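PDB 3DUW: O-methyltransferase, putative from Bacillus cereus, which probably transfers the methyl group of S-adenosylmethionine to a hydroxyl oxygen of a substrate, and binds the spent cofactor S-adenosylhomocysteine. Local coordinates for residues 57-63 and 132-138; 123-127 and 152-156. All coordinates share one frame; numbering follows the deposited sequence.

Contact 1: residues 57-63 and 132-138; sequences QGARNIL and EPFDFIF
L63 and F136 pair the two segments in parallel: L63 N donates to F136 O, and L63 O takes the amide of F138 at 2.9 Å from F138 N. Just before this, D135 N reaches N61 O. Strands 61-63 and 136-138 thus run side by side, their short axes 4.8 Å apart and 19° from parallel; F138 touches the bound S-adenosylhomocysteine.

Side chains add polar bonds at the entrance to the strands. D135 OD2 accepts R60 N at 3.1 Å, through the lone pair facing away from OD1, and more weakly N61 N; OD1 is salt-bridged to R158. N61 has CG anti to its N (chi1 -165°), which swings the amide across to segment 132-138, where ND2 gives an almost straight bond of 3.0 Å to P133 O. P133 O lies in the plane of the N61 amide, but ND2 sits above the P133 carbonyl plane, off its lone pairs. From the end of helix 44-57, the extended Q57 puts NE2 2.7 Å from D135 O, while its OE1 sits at the edge of the F136 ring.

Apolar contacts lie on both faces of the sheet. L63 CB rests over one face of the F134 ring, 3.7 Å from its centroid, and L63 CD2 runs beside I137 CG2. On the face of I62 and F136, A59 CB meets F136 CB at 3.8 Å.

D135 therefore ties the loop before strand 61-65 to the start of strand 136-139, and its pairing with arginine probably keeps it ionised.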
loop_
_atom_site.group_PDB
_atom_site.type_symbol
_atom_site.label_atom_id
_atom_site.label_comp_id
_atom_site.label_asym_id
_atom_site.label_seq_id
_atom_site.Cartn_x
_atom_site.Cartn_y
_atom_site.Cartn_z
ATOM N N GLN A 57 11.181 0.229 -1.517
ATOM C CA GLN A 57 12.085 0.512 -0.415
ATOM C C GLN A 57 13.515 0.128 -0.761
ATOM O O GLN A 57 14.462 0.681 -0.204
ATOM C CB GLN A 57 11.683 -0.253 0.841
ATOM C CG GLN A 57 12.767 -0.179 1.906
ATOM C CD GLN A 57 12.438 -0.938 3.159
ATOM O OE1 GLN A 57 12.024 -2.096 3.108
ATOM N NE2 GLN A 57 12.636 -0.294 4.306
ATOM N N GLY A 58 13.669 -0.821 -1.678
ATOM C CA GLY A 58 15.001 -1.275 -2.034
ATOM C C GLY A 58 15.527 -2.109 -0.881
ATOM O O GLY A 58 16.713 -2.065 -0.550
ATOM N N ALA A 59 14.629 -2.869 -0.259
ATOM C CA ALA A 59 14.983 -3.715 0.874
ATOM C C ALA A 59 16.029 -4.743 0.483
ATOM O O ALA A 59 16.016 -5.259 -0.633
ATOM C CB ALA A 59 13.742 -4.416 1.413
ATOM N N ARG A 60 16.922 -5.042 1.420
ATOM C CA ARG A 60 17.985 -6.005 1.184
ATOM C C ARG A 60 17.971 -7.119 2.226
ATOM O O ARG A 60 18.572 -8.170 2.020
ATOM C CB ARG A 60 19.340 -5.290 1.196
ATOM C CG ARG A 60 20.511 -6.159 0.783
ATOM C CD ARG A 60 21.435 -5.413 -0.169
ATOM N NE ARG A 60 21.919 -4.155 0.393
ATOM C CZ ARG A 60 22.720 -3.311 -0.253
ATOM N NH1 ARG A 60 23.127 -3.588 -1.483
ATOM N NH2 ARG A 60 23.119 -2.190 0.335
ATOM N N ASN A 61 17.281 -6.893 3.341
ATOM C CA ASN A 61 17.217 -7.893 4.405
ATOM C C ASN A 61 15.795 -7.968 4.955
ATOM O O ASN A 61 15.376 -7.138 5.761
ATOM C CB ASN A 61 18.213 -7.531 5.509
ATOM C CG ASN A 61 18.469 -8.678 6.460
ATOM O OD1 ASN A 61 18.485 -9.839 6.056
ATOM N ND2 ASN A 61 18.696 -8.357 7.729
ATOM N N ILE A 62 15.068 -8.988 4.514
ATOM C CA ILE A 62 13.673 -9.180 4.886
ATOM C C ILE A 62 13.433 -10.245 5.940
ATOM O O ILE A 62 14.023 -11.320 5.897
ATOM C CB ILE A 62 12.836 -9.564 3.638
ATOM C CG1 ILE A 62 12.985 -8.499 2.552
ATOM C CG2 ILE A 62 11.375 -9.749 4.022
ATOM C CD1 ILE A 62 12.281 -8.849 1.252
ATOM N N LEU A 63 12.546 -9.934 6.881
ATOM C CA LEU A 63 12.166 -10.866 7.932
ATOM C C LEU A 63 10.672 -11.123 7.788
ATOM O O LEU A 63 9.879 -10.181 7.764
ATOM C CB LEU A 63 12.443 -10.280 9.322
ATOM C CG LEU A 63 11.867 -11.070 10.504
ATOM C CD1 LEU A 63 12.531 -12.441 10.583
ATOM C CD2 LEU A 63 12.093 -10.302 11.800
ATOM N N GLU A 132 22.089 -8.846 10.441
ATOM C CA GLU A 132 22.058 -7.407 10.251
ATOM C C GLU A 132 20.615 -6.976 10.480
ATOM O O GLU A 132 19.703 -7.806 10.448
ATOM C CB GLU A 132 22.487 -7.051 8.826
ATOM C CG GLU A 132 23.859 -7.573 8.451
ATOM C CD GLU A 132 24.928 -7.136 9.429
ATOM O OE1 GLU A 132 25.140 -5.913 9.570
ATOM O OE2 GLU A 132 25.553 -8.014 10.064
ATOM N N PRO A 133 20.387 -5.681 10.737
ATOM C CA PRO A 133 19.011 -5.230 10.955
ATOM C C PRO A 133 18.168 -5.526 9.719
ATOM O O PRO A 133 18.678 -5.518 8.599
ATOM C CB PRO A 133 19.174 -3.732 11.187
ATOM C CG PRO A 133 20.520 -3.643 11.842
ATOM C CD PRO A 133 21.347 -4.596 11.007
ATOM N N PHE A 134 16.886 -5.797 9.928
ATOM C CA PHE A 134 15.978 -6.078 8.824
ATOM C C PHE A 134 15.339 -4.781 8.340
ATOM O O PHE A 134 14.861 -3.978 9.148
ATOM C CB PHE A 134 14.909 -7.069 9.278
ATOM C CG PHE A 134 15.455 -8.429 9.599
ATOM C CD1 PHE A 134 15.840 -9.294 8.579
ATOM C CD2 PHE A 134 15.624 -8.833 10.920
ATOM C CE1 PHE A 134 16.386 -10.544 8.869
ATOM C CE2 PHE A 134 16.168 -10.080 11.223
ATOM C CZ PHE A 134 16.551 -10.937 10.195
ATOM N N ASP A 135 15.344 -4.579 7.024
ATOM C CA ASP A 135 14.786 -3.372 6.419
ATOM C C ASP A 135 13.297 -3.485 6.110
ATOM O O ASP A 135 12.631 -2.473 5.908
ATOM C CB ASP A 135 15.506 -3.035 5.105
ATOM C CG ASP A 135 16.992 -3.315 5.151
ATOM O OD1 ASP A 135 17.667 -2.817 6.073
ATOM O OD2 ASP A 135 17.485 -4.028 4.250
ATOM N N PHE A 136 12.784 -4.711 6.063
ATOM C CA PHE A 136 11.378 -4.945 5.740
ATOM C C PHE A 136 10.924 -6.154 6.552
ATOM O O PHE A 136 11.551 -7.211 6.502
ATOM C CB PHE A 136 11.257 -5.209 4.236
ATOM C CG PHE A 136 9.849 -5.198 3.715
ATOM C CD1 PHE A 136 8.990 -6.267 3.955
ATOM C CD2 PHE A 136 9.390 -4.128 2.958
ATOM C CE1 PHE A 136 7.692 -6.268 3.443
ATOM C CE2 PHE A 136 8.095 -4.121 2.444
ATOM C CZ PHE A 136 7.246 -5.194 2.687
ATOM N N ILE A 137 9.835 -5.998 7.299
ATOM C CA ILE A 137 9.328 -7.073 8.145
ATOM C C ILE A 137 7.844 -7.328 7.886
ATOM O O ILE A 137 7.021 -6.409 7.966
ATOM C CB ILE A 137 9.549 -6.720 9.635
ATOM C CG1 ILE A 137 11.034 -6.409 9.869
ATOM C CG2 ILE A 137 9.090 -7.862 10.527
ATOM C CD1 ILE A 137 11.353 -5.906 11.256
ATOM N N PHE A 138 7.514 -8.577 7.568
ATOM C CA PHE A 138 6.138 -8.973 7.281
ATOM C C PHE A 138 5.652 -9.881 8.401
ATOM O O PHE A 138 6.174 -10.981 8.587
ATOM C CB PHE A 138 6.077 -9.701 5.929
ATOM C CG PHE A 138 4.686 -10.107 5.507
ATOM C CD1 PHE A 138 3.616 -9.226 5.631
ATOM C CD2 PHE A 138 4.453 -11.363 4.954
ATOM C CE1 PHE A 138 2.332 -9.592 5.210
ATOM C CE2 PHE A 138 3.177 -11.735 4.531
ATOM C CZ PHE A 138 2.115 -10.847 4.660
#

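Contact 2: residues 123-127 and 152-156; sequences LQQIE and WALKL
E127 and K155 form the salt bridge of this contact, a loose one: NZ lies 3.2 Å from OE1, and the hydrogen bond within it is weak. K155 arrives from the last turn of helix 146-155, but the exact placing of the two side-chain ends is doubtful. The same OE1 lies near the plane of the W152 indole, at its six-membered edge, 3.4 Å from CH2, where the ring's C-H groups present a slightly positive rim.

Inward from this polar edge, W152 is the chief packing surface. With chi1 at -91°, off the usual staggered values, and chi2 at 113°, the indole turns one face to helix 119-128. L123 CB stands almost directly above the five-membered ring, 3.8 Å from its centroid in a CH-pi contact, and L123 CD1 continues over CG at 3.7 Å. The backbone follows the same face, with L123 O and Q124 N over the ring.

On the side toward the sheet, L156, the first residue past helix 146-155, packs its side chain between the helices. Its CD1 meets L123 CD2 at 3.9 Å and, more distantly, I126 CG2, while CD2 reaches E127 CB at 4.1 Å. I126 and L123 also pack on strand 85-90.

Two helices that flank strand 136-139 in sequence thus lie next to each other on one side of the central sheet, as in the Rossmann-like fold of class I methyltransferases, and L123 comes close to A119 and Y149 of the S-adenosylhomocysteine site.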
loop_
_atom_site.group_PDB
_atom_site.type_symbol
_atom_site.label_atom_id
_atom_site.label_comp_id
_atom_site.label_asym_id
_atom_site.label_seq_id
_atom_site.Cartn_x
_atom_site.Cartn_y
_atom_site.Cartn_z
ATOM N N LEU A 123 13.293 -15.776 16.943
ATOM C CA LEU A 123 13.639 -14.360 16.976
ATOM C C LEU A 123 14.774 -14.099 17.966
ATOM O O LEU A 123 15.658 -13.281 17.708
ATOM C CB LEU A 123 12.397 -13.528 17.321
ATOM C CG LEU A 123 11.372 -13.481 16.177
ATOM C CD1 LEU A 123 10.020 -13.028 16.686
ATOM C CD2 LEU A 123 11.878 -12.554 15.086
ATOM N N GLN A 124 14.757 -14.810 19.089
ATOM C CA GLN A 124 15.800 -14.666 20.098
ATOM C C GLN A 124 17.114 -15.187 19.524
ATOM O O GLN A 124 18.176 -14.603 19.749
ATOM C CB GLN A 124 15.432 -15.449 21.358
ATOM C CG GLN A 124 16.432 -15.313 22.500
ATOM C CD GLN A 124 16.700 -13.868 22.871
ATOM O OE1 GLN A 124 17.611 -13.233 22.335
ATOM N NE2 GLN A 124 15.896 -13.335 23.781
ATOM N N GLN A 125 17.034 -16.284 18.775
ATOM C CA GLN A 125 18.215 -16.874 18.155
ATOM C C GLN A 125 18.800 -15.917 17.125
ATOM O O GLN A 125 20.015 -15.747 17.037
ATOM C CB GLN A 125 17.856 -18.200 17.477
ATOM C CG GLN A 125 17.465 -19.308 18.437
ATOM C CD GLN A 125 17.050 -20.577 17.723
ATOM O OE1 GLN A 125 17.788 -21.103 16.889
ATOM N NE2 GLN A 125 15.865 -21.080 18.050
ATOM N N ILE A 126 17.924 -15.296 16.340
ATOM C CA ILE A 126 18.352 -14.353 15.315
ATOM C C ILE A 126 19.120 -13.192 15.943
ATOM O O ILE A 126 20.125 -12.738 15.396
ATOM C CB ILE A 126 17.134 -13.833 14.513
ATOM C CG1 ILE A 126 16.588 -14.969 13.641
ATOM C CG2 ILE A 126 17.525 -12.636 13.661
ATOM C CD1 ILE A 126 15.277 -14.655 12.954
ATOM N N GLU A 127 18.654 -12.717 17.092
ATOM C CA GLU A 127 19.341 -11.630 17.777
ATOM C C GLU A 127 20.689 -12.137 18.282
ATOM O O GLU A 127 21.715 -11.472 18.120
ATOM C CB GLU A 127 18.513 -11.113 18.954
ATOM C CG GLU A 127 19.284 -10.141 19.835
ATOM C CD GLU A 127 18.419 -9.470 20.875
ATOM O OE1 GLU A 127 17.742 -10.180 21.646
ATOM O OE2 GLU A 127 18.424 -8.222 20.927
ATOM N N TRP A 152 9.590 -7.392 18.780
ATOM C CA TRP A 152 10.783 -8.001 18.203
ATOM C C TRP A 152 11.145 -7.304 16.897
ATOM O O TRP A 152 12.322 -7.100 16.593
ATOM C CB TRP A 152 10.565 -9.494 17.943
ATOM C CG TRP A 152 10.973 -10.353 19.092
ATOM C CD1 TRP A 152 10.160 -11.107 19.882
ATOM C CD2 TRP A 152 12.303 -10.539 19.589
ATOM N NE1 TRP A 152 10.899 -11.755 20.844
ATOM C CE2 TRP A 152 12.218 -11.423 20.687
ATOM C CE3 TRP A 152 13.557 -10.043 19.214
ATOM C CZ2 TRP A 152 13.343 -11.823 21.417
ATOM C CZ3 TRP A 152 14.678 -10.443 19.941
ATOM C CH2 TRP A 152 14.560 -11.324 21.029
ATOM N N ALA A 153 10.131 -6.940 16.119
ATOM C CA ALA A 153 10.364 -6.259 14.851
ATOM C C ALA A 153 11.110 -4.954 15.104
ATOM O O ALA A 153 12.083 -4.640 14.423
ATOM C CB ALA A 153 9.039 -5.978 14.151
ATOM N N LEU A 154 10.647 -4.198 16.093
ATOM C CA LEU A 154 11.268 -2.928 16.441
ATOM C C LEU A 154 12.708 -3.162 16.882
ATOM O O LEU A 154 13.623 -2.433 16.495
ATOM C CB LEU A 154 10.497 -2.266 17.582
ATOM C CG LEU A 154 10.032 -0.819 17.408
ATOM C CD1 LEU A 154 9.644 -0.262 18.769
ATOM C CD2 LEU A 154 11.130 0.021 16.784
ATOM N N LYS A 155 12.894 -4.197 17.694
ATOM C CA LYS A 155 14.201 -4.557 18.224
ATOM C C LYS A 155 15.197 -4.931 17.127
ATOM O O LYS A 155 16.382 -4.604 17.213
ATOM C CB LYS A 155 14.039 -5.720 19.206
ATOM C CG LYS A 155 15.253 -6.013 20.076
ATOM C CD LYS A 155 14.916 -7.084 21.110
ATOM C CE LYS A 155 16.031 -7.259 22.128
ATOM N NZ LYS A 155 15.676 -8.254 23.179
ATOM N N LEU A 156 14.711 -5.604 16.088
ATOM C CA LEU A 156 15.564 -6.045 14.989
ATOM C C LEU A 156 15.522 -5.132 13.769
ATOM O O LEU A 156 15.997 -5.500 12.695
ATOM C CB LEU A 156 15.170 -7.466 14.580
ATOM C CG LEU A 156 15.209 -8.490 15.716
ATOM C CD1 LEU A 156 14.690 -9.834 15.228
ATOM C CD2 LEU A 156 16.632 -8.618 16.242
#

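Contact 1 is the buried one, pairing two neighbouring parallel strands in the middle of the sheet; contact 2 is partly buried, with L123 and I126 buried and W152 and L156 only partly so, beside a weak salt bridge between helices 119-128 and 146-155. Strand 136-139 falls between those helices in the chain, so the two contacts interlock. They also touch directly: F134 N probably bonds to L156 O, the F134 ring meets I126, and I137 packs on A153. Backbone hydrogen bonds set the register between 57-63 and 132-138, and polar side chains add bonds to the backbone, whereas 123-127 and 152-156 depend largely on side-chain packing. Both approach the cofactor, contact 1 directly through F138.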